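Local coordinates for protein guanine deaminase (Escherichia coli, PDB 6OHB) that catalyses the zinc-dependent hydrolytic deamination of guanine to xanthine and ammonia, a step of purine degradation, at residues 152-157 / 194-199. Sequence-based numbering, arbitrary orientation.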
# COMPACT_ATOMS: atom_id res chain seq x y z
N LEU A 152 -17.73 22.99 -2.45
CA LEU A 152 -16.85 22.17 -3.27
C LEU A 152 -16.74 22.72 -4.69
O LEU A 152 -15.64 22.83 -5.25
CB LEU A 152 -17.35 20.73 -3.29
CG LEU A 152 -16.55 19.79 -4.18
CD1 LEU A 152 -15.20 19.49 -3.53
CD2 LEU A 152 -17.32 18.51 -4.45
N PHE A 153 -17.89 23.07 -5.29
CA PHE A 153 -17.89 23.60 -6.65
C PHE A 153 -17.18 24.95 -6.71
O PHE A 153 -16.50 25.25 -7.70
CB PHE A 153 -19.32 23.72 -7.17
CG PHE A 153 -19.79 22.51 -7.92
CD1 PHE A 153 -18.99 21.92 -8.88
CD2 PHE A 153 -21.03 21.95 -7.66
CE1 PHE A 153 -19.42 20.80 -9.58
CE2 PHE A 153 -21.47 20.84 -8.35
CZ PHE A 153 -20.67 20.26 -9.31
N GLU A 154 -17.30 25.77 -5.66
CA GLU A 154 -16.58 27.04 -5.63
C GLU A 154 -15.08 26.80 -5.65
O GLU A 154 -14.35 27.44 -6.43
CB GLU A 154 -16.95 27.82 -4.36
CG GLU A 154 -18.26 28.56 -4.37
CD GLU A 154 -18.33 29.56 -3.23
OE1 GLU A 154 -19.42 30.12 -2.98
OE2 GLU A 154 -17.29 29.78 -2.58
N ALA A 155 -14.61 25.87 -4.81
CA ALA A 155 -13.19 25.56 -4.78
C ALA A 155 -12.70 25.04 -6.13
O ALA A 155 -11.64 25.44 -6.62
CB ALA A 155 -12.89 24.55 -3.67
N ALA A 156 -13.48 24.15 -6.76
CA ALA A 156 -13.06 23.60 -8.05
C ALA A 156 -13.08 24.65 -9.15
O ALA A 156 -12.23 24.63 -10.05
CB ALA A 156 -13.94 22.40 -8.41
N SER A 157 -14.05 25.57 -9.12
CA SER A 157 -14.13 26.58 -10.17
C SER A 157 -13.06 27.65 -10.02
O SER A 157 -12.68 28.28 -11.01
CB SER A 157 -15.52 27.23 -10.18
OG SER A 157 -15.51 28.45 -9.47
N GLU A 194 -28.77 23.84 -12.15
CA GLU A 194 -28.93 25.13 -12.80
C GLU A 194 -27.80 26.08 -12.48
O GLU A 194 -27.49 26.96 -13.29
CB GLU A 194 -30.26 25.76 -12.38
CD GLU A 194 -32.16 25.31 -14.96
OE1 GLU A 194 -31.90 24.09 -15.01
OE2 GLU A 194 -31.35 26.21 -15.29
N ARG A 195 -27.16 25.93 -11.32
CA ARG A 195 -26.07 26.84 -10.98
C ARG A 195 -24.72 26.37 -11.49
O ARG A 195 -23.89 27.21 -11.86
CB ARG A 195 -26.00 27.03 -9.46
CG ARG A 195 -24.88 27.96 -9.01
CD ARG A 195 -24.94 28.24 -7.52
N TRP A 196 -24.49 25.06 -11.57
CA TRP A 196 -23.14 24.54 -11.76
C TRP A 196 -22.97 23.66 -12.98
O TRP A 196 -21.85 23.55 -13.48
CB TRP A 196 -22.69 23.74 -10.53
CG TRP A 196 -22.55 24.55 -9.26
CD1 TRP A 196 -23.30 24.42 -8.13
CD2 TRP A 196 -21.61 25.59 -9.00
NE1 TRP A 196 -22.89 25.32 -7.18
CE2 TRP A 196 -21.85 26.06 -7.69
CE3 TRP A 196 -20.58 26.19 -9.75
CZ2 TRP A 196 -21.11 27.08 -7.11
CZ3 TRP A 196 -19.85 27.21 -9.17
CH2 TRP A 196 -20.11 27.64 -7.86
N HIS A 197 -24.02 23.00 -13.46
CA HIS A 197 -23.85 22.11 -14.60
C HIS A 197 -23.42 22.92 -15.83
O HIS A 197 -24.07 23.89 -16.21
CB HIS A 197 -25.13 21.33 -14.89
CG HIS A 197 -24.96 20.27 -15.93
ND1 HIS A 197 -23.98 19.31 -15.86
CD2 HIS A 197 -25.64 20.02 -17.08
CE1 HIS A 197 -24.06 18.52 -16.92
NE2 HIS A 197 -25.06 18.93 -17.67
N LYS A 198 -22.31 22.50 -16.44
CA LYS A 198 -21.67 23.21 -17.55
C LYS A 198 -21.31 24.65 -17.18
O LYS A 198 -21.20 25.51 -18.06
CB LYS A 198 -22.56 23.18 -18.80
CG LYS A 198 -22.84 21.77 -19.34
CD LYS A 198 -22.83 21.74 -20.87
CE LYS A 198 -23.91 22.63 -21.47
NZ LYS A 198 -25.25 21.95 -21.52
N ASN A 199 -21.06 24.91 -15.90
CA ASN A 199 -20.46 26.18 -15.47
C ASN A 199 -18.95 26.04 -15.60
O ASN A 199 -18.29 25.43 -14.76
CB ASN A 199 -20.89 26.52 -14.05
CG ASN A 199 -20.37 27.87 -13.58
OD1 ASN A 199 -19.42 28.41 -14.12
ND2 ASN A 199 -21.02 28.42 -12.56
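Trp196 NE1 gives its hydrogen bond to Asp150 OD1, one turn of helix before Phe153, and the indole so held lies against Phe153 in a stack that joins two outer helices of the amidohydrolase barrel, 146-158 and 182-196. A second polar bond, from a side chain, is local: Asn199 ND2 donates to Arg195 O over 3.2 Å, in the carbonyl plane and fairly straight at 159°. Together with the type II turn from Trp196 to Asn199, closed by Asn199 N to Trp196 O, it ties the chain back onto the last turn of its helix as it heads for strand 203-208.

Phe153 and Trp196 meet as an offset stack, the phenyl ring and the five-membered ring having centroids 4.4 Å apart and planes tilted by 25°. The two side chains run past each other in opposite directions, and each lays its CB over the partner's face: Phe153 CB sits 3.5 Å from the centroid of the indole six-membered ring, Trp196 CB 3.9 Å from that of the phenyl. In Trp196, CG anti to the carbonyl carbon (chi1 -65°) turns the indole toward helix 146-158, flat against Phe153; Arg195 CG lies over the other face, toward its rim. Beyond the stack, Glu154 CG approaches Trp196 CH2 at 4.1 Å. A leucine in place of Trp196 would probably leave Asp150 without its indole donor and Phe153 CB without the flat surface it rests on, opening a gap between the helices. No hydrogen bond links the two segments directly; the pair illustrates how an aromatic can join two barrel helices through face contact while its one polar atom is satisfied by the helix it packs on, a bond that probably helps to set the indole's rotation.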